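Antifreeze protein (PDB 3UYU) binds to the surface of ice crystals and inhibits their growth, conferring freeze tolerance with low thermal hysteresis activity. Local coordinates at residues N13-A18 and S28-D33; A20-V25 and I34-A39; S124-P129 and F144-G149; S201-R206 and A218-P223. The protein carries 2 engineered substitutions. All coordinates share one frame; numbering follows the deposited sequence.

Contact 1. Residues N13-A18 and S28-D33; sequences NFAILA and SAILGD
Ile30 is where residues 28-33 first meet residues 13-18, inside the right-handed beta-helix. Its CG2 lies anti to the backbone N and rests on Ala15 CB at 3.7 Å. Its CD1 lies 3.9 Å from Ile16 CD1. The two isoleucine side chains cross at about a right angle. Leu215 and Val220 continue this apolar patch.

Leu31 CB leaves the backbone pointing away from residues 13-18, and the residue takes part through its backbone. Its O lies 3.8 Å from Ala15 CB and accepts a hydrogen bond from Ser222 OG. Gly32 follows with phi 127° and psi 167°. A CB here would jam against the carbonyl O of Leu31 and press on Ala15 CB.

Asp33 carries most of the polar contact. Its O takes the N-H of Ala15 at 2.8 Å (Ala15 N to Asp33 O), with the donor in the carbonyl plane. The same O receives a weak bond from Ile16 N. Asp33 CB lies 3.7 Å from Asn13 O. One water joins Asp33 N to Asn13 O. A second water gives one hydrogen to Asp33 OD2, at 2.6 Å from its oxygen, and the other to Asn13 O. It also sits over the Phe14 ring, near the rim. Leu17 CD1 covers the centre of the opposite face.

Asp33 OD1 accepts from Met66 N. Both carboxylate oxygens thus receive hydrogens, which would probably favour the charged form. Asn13 O is gripped by two waters, so the link between these turns is largely water-mediated on this side.

Contact 2. Residues A20-V25 and I34-A39; sequences AGISSV and IGVSPA
Ile22 and Val36 meet in the interior of the right-handed beta-helix, where two adjoining walls converge and their inward side chains meet in the core. Strand 21-25 belongs to one wall and strand 34-36 to another. Their axes come within 7.2 Å and run at 132° to each other.

Apolar packing does most of the work. With CG1 anti to the carbonyl carbon (chi1 -60°), Ile22 sets CG1 against Val36 CG1 at 3.8 Å. Ile22 CD1 reaches Val36 CG1 at 3.7 Å and Ile34 CB at 4.1 Å. The Ile22 and Val36 side chains cross obliquely. Gly21 adds its CA, 4.0 Å from Val36 CG1. Ile16 and Phe47 close in on Ile22 and Ile34.

The strands share no hydrogen bond. Instead, Ile22 binds through its backbone to Tyr43 and Thr45, and Gly21 and Ser23 bind to Val213. Ser23 touches Thr45 and Ala214, both inferred to bind ice. Ile22 thus packs the inside of the wall that bears these residues.

Carbonyls touching carbon form the third group. Gly35 O lies 3.7 Å from Ile22 CD1. Beyond the cis peptide before Pro38, the methyl of Ala39 comes back to residues 20-25, with Ala39 CB 3.6 Å from Ala20 O.

Contact 3. Residues S124-P129 and F144-G149; sequences SSVSVP and FQIAGG
Peptide groups of Ser124 and Gly149 are the flat groups that take bonds across this contact. The N-H of Gly148 comes to Ser124 O from well above the carbonyl plane, 60° out of it, with Gly148 N 3.0 Å from Ser124 O. The carbonyl of Gly149 is met closer to its plane. Val126 N donates to Gly149 O at 2.9 Å, tilted 25°.

A third bond uses a side chain. Ser125 OG lies beside its own backbone N (chi1 -59°) and accepts the N-H of Gly149, with 3.0 Å between Ser125 OG and Gly149 N. A CB on Gly148 would clash with this hydroxyl. Ser124 OG turns back on its own segment and donates to Ser125 O.

Beside these bonds, Val126 and Ile146 cross at about a right angle. Val126 CG2 lies 3.8 Å from Ile146 CG1 and 3.9 Å from Ile146 CG2. Trp122 and Phe171 also pack on Ile146, and Leu110 and Leu150 on Val126. An alanine in place of Ile146 would probably open a gap beside Val126 and leave its CG2 short of packing.

Ser127, inferred to bind ice, points away from residues 144-149. Residues 146-149 turn from strand 142-146 into strand 150-152, which pairs in parallel with strand 126-128. Such stacked corners of successive coils belong to the right-handed beta-helix.

Contact 4. Residues S201-R206 and A218-P223; sequences SSLNGR and ATVNSP
Ser201 to Gly205 run parallel to Ala218 to Ser222, in register residue by residue. Thr219 N donates to Ser201 O at 3.0 Å. Leu203 N gives a weak bond to Thr219 O. Asn221 N meets Leu203 O at 2.8 Å. Gly205 N closes the ladder on Asn221 O at 3.0 Å. The chain turns a corner at Asn204 and Gly205.

Ser202, Thr219, Asn204 and Asn221 share one face. The two asparagines lie side by side, pointing the same way, with amide planes 22° apart. Asn204 OD1 and Asn221 OD1 are 3.4 Å apart, and as two acceptors they do not bond. Asn204 ND2 donates to Glu186. Leu203 and Val220 share the inner face, with Leu203 CD2 4.2 Å from Val220 CG1.

Arg206, extended from CG to NE, brings one face of its guanidinium against Pro223, with NH2 3.6 Å from Pro223 CD. A water at the guanidinium edge, in its plane, links Arg206 NH1 to Ser222 OG, which also hydrogen-bonds Leu31 O. NH1 also binds Phe14 O. An alanine in place of Arg206 would probably leave Phe14 O without this donor and uncover Pro223 CD.

Strand 202-209 pairs in parallel with strand 184-186 on its other side. Strand 219-221 pairs with strand 29-31, so this contact lies within a stack of beta-helix coils.

From the N terminus, contacts 1 and 2 come first and cross, because segments 13-18, 20-25, 28-33 and 34-39 alternate. Contact 1 closes the loop that carries strand 21-25; contact 2 closes the one that carries strand 29-31. They touch where Ile16 and Ala18 meet Gly35 through their backbones. Contact 3 follows in series and closes a separate coil, its nearest atoms about 16 Å from contact 1. Contact 4 closes a coil late in the chain, containing strand 212-216. It then comes back against contact 1, where Leu31 N meets Val220 O. The N-terminal coil is thus stacked on a C-terminal one, while contact 3 lies in another part of the beta-helix.

Contact 1. Residues N13-A18 and S28-D33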
loop_
_atom_site.group_PDB
_atom_site.type_symbol
_atom_site.label_atom_id
_atom_site.label_comp_id
_atom_site.label_asym_id
_atom_site.label_seq_id
_atom_site.Cartn_x
_atom_site.Cartn_y
_atom_site.Cartn_z
ATOM N N ASN A 13 7.810 -5.622 -3.505
ATOM C CA ASN A 13 7.583 -6.411 -4.717
ATOM C C ASN A 13 8.504 -5.982 -5.839
ATOM O O ASN A 13 8.294 -6.399 -7.009
ATOM C CB ASN A 13 6.120 -6.247 -5.200
ATOM C CG ASN A 13 5.096 -6.689 -4.122
ATOM O OD1 ASN A 13 5.449 -7.306 -3.072
ATOM N ND2 ASN A 13 3.837 -6.358 -4.351
ATOM N N PHE A 14 9.484 -5.127 -5.506
ATOM C CA PHE A 14 10.391 -4.572 -6.557
ATOM C C PHE A 14 11.853 -4.789 -6.196
ATOM O O PHE A 14 12.324 -4.473 -5.078
ATOM C CB PHE A 14 10.144 -3.036 -6.775
ATOM C CG PHE A 14 8.850 -2.714 -7.461
ATOM C CD1 PHE A 14 7.632 -2.681 -6.734
ATOM C CD2 PHE A 14 8.817 -2.507 -8.852
ATOM C CE1 PHE A 14 6.436 -2.456 -7.387
ATOM C CE2 PHE A 14 7.636 -2.269 -9.499
ATOM C CZ PHE A 14 6.390 -2.278 -8.742
ATOM N N ALA A 15 12.583 -5.202 -7.236
ATOM C CA ALA A 15 14.041 -5.083 -7.144
ATOM C C ALA A 15 14.599 -3.681 -7.251
ATOM O O ALA A 15 15.533 -3.336 -6.558
ATOM C CB ALA A 15 14.679 -5.988 -8.226
ATOM N N ILE A 16 14.010 -2.895 -8.158
ATOM C CA ILE A 16 14.408 -1.511 -8.353
ATOM C C ILE A 16 13.108 -0.708 -8.567
ATOM O O ILE A 16 12.254 -1.127 -9.365
ATOM C CB ILE A 16 15.290 -1.367 -9.635
ATOM C CG1 ILE A 16 16.541 -2.233 -9.529
ATOM C CG2 ILE A 16 15.769 0.069 -9.756
ATOM C CD1 ILE A 16 17.415 -2.153 -10.793
ATOM N N LEU A 17 12.967 0.374 -7.818
ATOM C CA LEU A 17 11.850 1.298 -7.987
ATOM C C LEU A 17 12.392 2.700 -7.962
ATOM O O LEU A 17 13.160 3.021 -7.101
ATOM C CB LEU A 17 10.821 1.101 -6.848
ATOM C CG LEU A 17 9.503 1.907 -6.971
ATOM C CD1 LEU A 17 8.637 1.394 -8.121
ATOM C CD2 LEU A 17 8.734 1.724 -5.665
ATOM N N ALA A 18 12.007 3.522 -8.951
ATOM C CA ALA A 18 12.551 4.866 -9.052
ATOM C C ALA A 18 11.486 5.830 -9.504
ATOM O O ALA A 18 10.576 5.456 -10.174
ATOM C CB ALA A 18 13.798 4.935 -10.020
ATOM N N SER A 28 23.066 -5.724 -17.791
ATOM C CA SER A 28 22.709 -5.890 -16.397
ATOM C C SER A 28 21.887 -7.182 -16.244
ATOM O O SER A 28 21.381 -7.811 -17.185
ATOM C CB SER A 28 21.902 -4.697 -15.933
ATOM O OG SER A 28 22.731 -3.544 -15.930
ATOM N N ALA A 29 21.734 -7.585 -14.980
ATOM C CA ALA A 29 21.008 -8.801 -14.633
ATOM C C ALA A 29 20.214 -8.647 -13.324
ATOM O O ALA A 29 20.765 -8.732 -12.200
ATOM C CB ALA A 29 22.004 -9.997 -14.488
ATOM N N ILE A 30 18.912 -8.409 -13.482
ATOM C CA ILE A 30 18.086 -8.020 -12.364
ATOM C C ILE A 30 17.138 -9.188 -12.147
ATOM O O ILE A 30 16.432 -9.635 -13.072
ATOM C CB ILE A 30 17.234 -6.729 -12.685
ATOM C CG1 ILE A 30 18.088 -5.580 -13.203
ATOM C CG2 ILE A 30 16.377 -6.370 -11.453
ATOM C CD1 ILE A 30 19.240 -5.232 -12.295
ATOM N N LEU A 31 17.105 -9.716 -10.910
ATOM C CA LEU A 31 16.118 -10.711 -10.532
ATOM C C LEU A 31 15.057 -10.083 -9.648
ATOM O O LEU A 31 15.325 -9.719 -8.483
ATOM C CB LEU A 31 16.831 -11.862 -9.755
ATOM C CG LEU A 31 15.898 -12.961 -9.198
ATOM C CD1 LEU A 31 14.984 -13.634 -10.133
ATOM C CD2 LEU A 31 16.754 -14.004 -8.440
ATOM N N GLY A 32 13.880 -9.896 -10.235
ATOM C CA GLY A 32 12.728 -9.174 -9.586
ATOM C C GLY A 32 12.250 -8.096 -10.508
ATOM O O GLY A 32 12.940 -7.707 -11.467
ATOM N N ASP A 33 11.067 -7.573 -10.161
ATOM C CA ASP A 33 10.448 -6.530 -11.019
ATOM C C ASP A 33 11.145 -5.203 -10.873
ATOM O O ASP A 33 11.748 -4.854 -9.837
ATOM C CB ASP A 33 8.970 -6.364 -10.620
ATOM C CG ASP A 33 8.159 -7.604 -10.868
ATOM O OD1 ASP A 33 8.563 -8.559 -11.583
ATOM O OD2 ASP A 33 6.984 -7.684 -10.291
HETATM O O HOH W 1 9.704 -8.647 -7.844
HETATM O O HOH W 2 5.990 -5.806 -8.723
#

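Contact 2. Residues A20-V25 and I34-A39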
loop_
_atom_site.group_PDB
_atom_site.type_symbol
_atom_site.label_atom_id
_atom_site.label_comp_id
_atom_site.label_asym_id
_atom_site.label_seq_id
_atom_site.Cartn_x
_atom_site.Cartn_y
_atom_site.Cartn_z
ATOM N N ALA A 20 12.203 8.844 -11.251
ATOM C CA ALA A 20 12.603 9.643 -12.412
ATOM C C ALA A 20 13.092 8.836 -13.596
ATOM O O ALA A 20 13.001 9.261 -14.723
ATOM C CB ALA A 20 13.695 10.627 -12.014
ATOM N N GLY A 21 13.624 7.645 -13.325
ATOM C CA GLY A 21 14.137 6.791 -14.397
ATOM C C GLY A 21 15.069 5.687 -13.936
ATOM O O GLY A 21 15.546 5.723 -12.791
ATOM N N ILE A 22 15.261 4.725 -14.837
ATOM C CA ILE A 22 16.272 3.657 -14.601
ATOM C C ILE A 22 17.007 3.486 -15.894
ATOM O O ILE A 22 16.361 3.320 -16.933
ATOM C CB ILE A 22 15.611 2.350 -14.181
ATOM C CG1 ILE A 22 14.799 2.520 -12.860
ATOM C CG2 ILE A 22 16.701 1.150 -13.958
ATOM C CD1 ILE A 22 13.825 1.309 -12.653
ATOM N N SER A 23 18.361 3.504 -15.866
ATOM C CA SER A 23 19.123 3.268 -17.115
ATOM C C SER A 23 20.020 2.045 -16.936
ATOM O O SER A 23 20.350 1.727 -15.785
ATOM C CB SER A 23 20.055 4.456 -17.409
ATOM O OG SER A 23 20.930 4.768 -16.327
ATOM N N SER A 24 20.388 1.383 -18.031
ATOM C CA SER A 24 21.344 0.301 -17.929
ATOM C C SER A 24 22.342 0.444 -19.075
ATOM O O SER A 24 21.929 0.593 -20.265
ATOM C CB SER A 24 20.596 -1.016 -18.108
ATOM O OG SER A 24 21.550 -2.111 -18.086
ATOM N N VAL A 25 23.624 0.371 -18.707
ATOM C CA VAL A 25 24.594 -0.045 -19.721
ATOM C C VAL A 25 24.638 -1.626 -19.793
ATOM O O VAL A 25 24.979 -2.271 -18.797
ATOM C CB VAL A 25 25.948 0.692 -19.646
ATOM C CG1 VAL A 25 26.048 1.988 -18.840
ATOM C CG2 VAL A 25 27.099 -0.017 -20.274
ATOM N N ILE A 34 10.975 -4.363 -11.898
ATOM C CA ILE A 34 11.408 -3.003 -11.816
ATOM C C ILE A 34 10.263 -2.018 -12.236
ATOM O O ILE A 34 9.343 -2.409 -13.009
ATOM C CB ILE A 34 12.720 -2.691 -12.637
ATOM C CG1 ILE A 34 12.448 -2.775 -14.141
ATOM C CG2 ILE A 34 13.893 -3.672 -12.223
ATOM C CD1 ILE A 34 13.685 -2.296 -15.043
ATOM N N GLY A 35 10.354 -0.822 -11.666
ATOM C CA GLY A 35 9.305 0.196 -11.890
ATOM C C GLY A 35 9.692 1.609 -11.770
ATOM O O GLY A 35 10.598 1.949 -11.052
ATOM N N VAL A 36 9.006 2.458 -12.588
ATOM C CA VAL A 36 9.128 3.899 -12.478
ATOM C C VAL A 36 7.778 4.576 -12.407
ATOM O O VAL A 36 6.868 4.148 -13.138
ATOM C CB VAL A 36 9.977 4.564 -13.608
ATOM C CG1 VAL A 36 11.421 3.983 -13.612
ATOM C CG2 VAL A 36 9.359 4.385 -14.926
ATOM N N SER A 37 7.698 5.528 -11.480
ATOM C CA SER A 37 6.488 6.393 -11.330
ATOM C C SER A 37 6.933 7.606 -10.503
ATOM O O SER A 37 7.542 7.476 -9.449
ATOM C CB SER A 37 5.357 5.621 -10.639
ATOM O OG SER A 37 4.287 6.561 -10.376
ATOM N N PRO A 38 6.539 8.843 -10.943
ATOM C CA PRO A 38 5.571 9.140 -12.010
ATOM C C PRO A 38 6.097 9.168 -13.451
ATOM O O PRO A 38 5.347 9.432 -14.423
ATOM C CB PRO A 38 5.089 10.549 -11.599
ATOM C CG PRO A 38 6.264 11.158 -11.016
ATOM C CD PRO A 38 6.789 10.020 -10.106
ATOM N N ALA A 39 7.398 8.885 -13.584
ATOM C CA ALA A 39 7.962 8.841 -14.965
ATOM C C ALA A 39 7.315 7.879 -15.925
ATOM O O ALA A 39 6.889 6.735 -15.582
ATOM C CB ALA A 39 9.500 8.539 -14.920
#

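Contact 3. Residues S124-P129 and F144-G149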
loop_
_atom_site.group_PDB
_atom_site.type_symbol
_atom_site.label_atom_id
_atom_site.label_comp_id
_atom_site.label_asym_id
_atom_site.label_seq_id
_atom_site.Cartn_x
_atom_site.Cartn_y
_atom_site.Cartn_z
ATOM N N SER A 124 27.338 13.392 8.161
ATOM C CA SER A 124 28.199 13.497 7.016
ATOM C C SER A 124 27.792 12.528 5.939
ATOM O O SER A 124 26.767 11.818 6.085
ATOM C CB SER A 124 29.660 13.164 7.435
ATOM O OG SER A 124 29.781 11.767 7.850
ATOM N N SER A 125 28.596 12.482 4.887
ATOM C CA SER A 125 28.628 11.356 3.947
ATOM C C SER A 125 29.362 10.168 4.585
ATOM O O SER A 125 30.044 10.309 5.580
ATOM C CB SER A 125 29.294 11.740 2.643
ATOM O OG SER A 125 28.618 12.801 2.029
ATOM N N VAL A 126 29.147 8.982 4.005
ATOM C CA VAL A 126 29.802 7.743 4.482
ATOM C C VAL A 126 30.555 7.086 3.300
ATOM O O VAL A 126 30.035 6.951 2.188
ATOM C CB VAL A 126 28.757 6.803 5.199
ATOM C CG1 VAL A 126 29.371 5.385 5.513
ATOM C CG2 VAL A 126 28.224 7.404 6.459
ATOM N N SER A 127 31.795 6.630 3.551
ATOM C CA SER A 127 32.562 5.895 2.536
ATOM C C SER A 127 32.970 4.544 3.132
ATOM O O SER A 127 33.120 4.431 4.338
ATOM C CB SER A 127 33.827 6.649 2.063
ATOM O OG SER A 127 34.744 6.789 3.131
ATOM N N VAL A 128 33.104 3.558 2.253
ATOM C CA VAL A 128 33.384 2.184 2.661
ATOM C C VAL A 128 34.587 1.763 1.775
ATOM O O VAL A 128 34.430 1.276 0.667
ATOM C CB VAL A 128 32.133 1.270 2.507
ATOM C CG1 VAL A 128 32.405 -0.057 3.126
ATOM C CG2 VAL A 128 30.836 1.936 3.112
ATOM N N PRO A 129 35.828 2.028 2.262
ATOM C CA PRO A 129 37.023 1.751 1.455
ATOM C C PRO A 129 37.467 0.274 1.409
ATOM O O PRO A 129 38.333 -0.090 0.614
ATOM C CB PRO A 129 38.095 2.604 2.130
ATOM C CG PRO A 129 37.644 2.680 3.589
ATOM C CD PRO A 129 36.118 2.731 3.535
ATOM N N PHE A 144 20.968 2.294 8.896
ATOM C CA PHE A 144 21.939 3.415 8.693
ATOM C C PHE A 144 21.203 4.656 8.269
ATOM O O PHE A 144 20.390 4.617 7.350
ATOM C CB PHE A 144 22.968 2.997 7.616
ATOM C CG PHE A 144 23.595 1.662 7.982
ATOM C CD1 PHE A 144 22.942 0.451 7.663
ATOM C CD2 PHE A 144 24.687 1.610 8.836
ATOM C CE1 PHE A 144 23.479 -0.795 8.140
ATOM C CE2 PHE A 144 25.233 0.403 9.267
ATOM C CZ PHE A 144 24.630 -0.807 8.949
ATOM N N GLN A 145 21.443 5.729 9.026
ATOM C CA GLN A 145 20.875 7.049 8.706
ATOM C C GLN A 145 22.010 7.966 8.278
ATOM O O GLN A 145 22.876 8.288 9.125
ATOM C CB GLN A 145 20.183 7.646 9.925
ATOM C CG GLN A 145 19.106 6.770 10.568
ATOM C CD GLN A 145 18.604 7.351 11.870
ATOM O OE1 GLN A 145 19.417 7.800 12.720
ATOM N NE2 GLN A 145 17.289 7.285 12.092
ATOM N N ILE A 146 22.088 8.229 6.979
ATOM C CA ILE A 146 23.237 8.959 6.396
ATOM C C ILE A 146 22.697 10.242 5.769
ATOM O O ILE A 146 21.957 10.192 4.774
ATOM C CB ILE A 146 23.929 8.080 5.311
ATOM C CG1 ILE A 146 24.466 6.768 5.963
ATOM C CG2 ILE A 146 25.059 8.840 4.657
ATOM C CD1 ILE A 146 24.848 5.686 5.023
ATOM N N ALA A 147 23.083 11.382 6.360
ATOM C CA ALA A 147 22.604 12.658 5.847
ATOM C C ALA A 147 23.204 13.021 4.517
ATOM O O ALA A 147 22.541 13.713 3.712
ATOM C CB ALA A 147 22.821 13.785 6.873
ATOM N N GLY A 148 24.450 12.626 4.276
ATOM C CA GLY A 148 25.103 12.890 3.004
ATOM C C GLY A 148 24.991 11.751 2.010
ATOM O O GLY A 148 23.939 11.092 1.946
ATOM N N GLY A 149 26.050 11.567 1.217
ATOM C CA GLY A 149 26.178 10.466 0.212
ATOM C C GLY A 149 26.700 9.169 0.822
ATOM O O GLY A 149 27.107 9.144 1.999
#

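Contact 4. Residues S201-R206 and A218-P223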
loop_
_atom_site.group_PDB
_atom_site.type_symbol
_atom_site.label_atom_id
_atom_site.label_comp_id
_atom_site.label_asym_id
_atom_site.label_seq_id
_atom_site.Cartn_x
_atom_site.Cartn_y
_atom_site.Cartn_z
ATOM N N SER A 201 29.229 -4.344 -10.608
ATOM C CA SER A 201 28.804 -4.490 -9.204
ATOM C C SER A 201 27.557 -5.347 -9.079
ATOM O O SER A 201 26.906 -5.640 -10.053
ATOM C CB SER A 201 28.558 -3.121 -8.607
ATOM O OG SER A 201 27.530 -2.471 -9.357
ATOM N N SER A 202 27.299 -5.776 -7.840
ATOM C CA SER A 202 26.157 -6.651 -7.510
ATOM C C SER A 202 25.574 -6.253 -6.176
ATOM O O SER A 202 26.241 -5.663 -5.329
ATOM C CB SER A 202 26.608 -8.123 -7.493
ATOM O OG SER A 202 27.630 -8.326 -6.532
ATOM N N LEU A 203 24.281 -6.556 -6.023
ATOM C CA LEU A 203 23.515 -6.150 -4.843
ATOM C C LEU A 203 22.471 -7.203 -4.604
ATOM O O LEU A 203 21.685 -7.549 -5.500
ATOM C CB LEU A 203 22.820 -4.786 -5.095
ATOM C CG LEU A 203 22.154 -4.089 -3.882
ATOM C CD1 LEU A 203 22.353 -2.571 -3.920
ATOM C CD2 LEU A 203 20.665 -4.456 -3.807
ATOM N N ASN A 204 22.492 -7.744 -3.374
ATOM C CA ASN A 204 21.404 -8.598 -2.964
ATOM C C ASN A 204 20.562 -7.811 -1.972
ATOM O O ASN A 204 21.022 -7.417 -0.908
ATOM C CB ASN A 204 21.887 -9.896 -2.267
ATOM C CG ASN A 204 22.724 -10.805 -3.175
ATOM O OD1 ASN A 204 22.568 -10.877 -4.391
ATOM N ND2 ASN A 204 23.568 -11.585 -2.521
ATOM N N GLY A 205 19.319 -7.593 -2.386
ATOM C CA GLY A 205 18.491 -6.550 -1.662
ATOM C C GLY A 205 17.565 -5.911 -2.680
ATOM O O GLY A 205 17.036 -6.574 -3.582
ATOM N N ARG A 206 17.327 -4.591 -2.492
ATOM C CA ARG A 206 16.545 -3.786 -3.390
ATOM C C ARG A 206 17.091 -2.355 -3.427
ATOM O O ARG A 206 17.765 -1.918 -2.491
ATOM C CB ARG A 206 15.107 -3.644 -2.848
ATOM C CG ARG A 206 14.452 -4.880 -2.484
ATOM C CD ARG A 206 13.171 -4.301 -1.736
ATOM N NE ARG A 206 12.780 -5.455 -1.051
ATOM C CZ ARG A 206 12.228 -6.481 -1.659
ATOM N NH1 ARG A 206 11.980 -6.454 -2.999
ATOM N NH2 ARG A 206 11.906 -7.560 -0.980
ATOM N N ALA A 218 25.237 -4.369 -14.236
ATOM C CA ALA A 218 25.131 -4.576 -12.766
ATOM C C ALA A 218 24.098 -5.648 -12.461
ATOM O O ALA A 218 23.148 -5.875 -13.244
ATOM C CB ALA A 218 24.729 -3.306 -12.070
ATOM N N THR A 219 24.285 -6.319 -11.326
ATOM C CA THR A 219 23.409 -7.390 -10.891
ATOM C C THR A 219 22.654 -6.948 -9.640
ATOM O O THR A 219 23.265 -6.379 -8.721
ATOM C CB THR A 219 24.285 -8.572 -10.541
ATOM O OG1 THR A 219 24.838 -9.073 -11.795
ATOM C CG2 THR A 219 23.541 -9.649 -9.818
ATOM N N VAL A 220 21.333 -7.184 -9.663
ATOM C CA VAL A 220 20.496 -6.971 -8.466
ATOM C C VAL A 220 19.640 -8.198 -8.251
ATOM O O VAL A 220 18.865 -8.544 -9.137
ATOM C CB VAL A 220 19.551 -5.730 -8.628
ATOM C CG1 VAL A 220 18.658 -5.634 -7.340
ATOM C CG2 VAL A 220 20.383 -4.485 -8.785
ATOM N N ASN A 221 19.822 -8.896 -7.106
ATOM C CA ASN A 221 18.982 -10.062 -6.798
ATOM C C ASN A 221 18.122 -9.718 -5.620
ATOM O O ASN A 221 18.612 -9.531 -4.508
ATOM C CB ASN A 221 19.868 -11.315 -6.462
ATOM C CG ASN A 221 20.720 -11.746 -7.636
ATOM O OD1 ASN A 221 21.881 -12.226 -7.425
ATOM N ND2 ASN A 221 20.219 -11.621 -8.837
ATOM N N SER A 222 16.787 -9.632 -5.887
ATOM C CA SER A 222 15.813 -9.281 -4.804
ATOM C C SER A 222 15.146 -10.573 -4.325
ATOM O O SER A 222 15.112 -11.556 -5.044
ATOM C CB SER A 222 14.813 -8.194 -5.330
ATOM O OG SER A 222 13.918 -8.819 -6.250
ATOM N N PRO A 223 14.631 -10.589 -3.085
ATOM C CA PRO A 223 13.835 -11.721 -2.538
ATOM C C PRO A 223 12.598 -12.091 -3.401
ATOM O O PRO A 223 11.929 -11.247 -4.041
ATOM C CB PRO A 223 13.382 -11.158 -1.181
ATOM C CG PRO A 223 14.479 -10.204 -0.807
ATOM C CD PRO A 223 14.752 -9.479 -2.140
HETATM O O HOH W 3 27.155 -7.568 -12.696
HETATM O O HOH W 4 11.290 -8.282 -5.582
#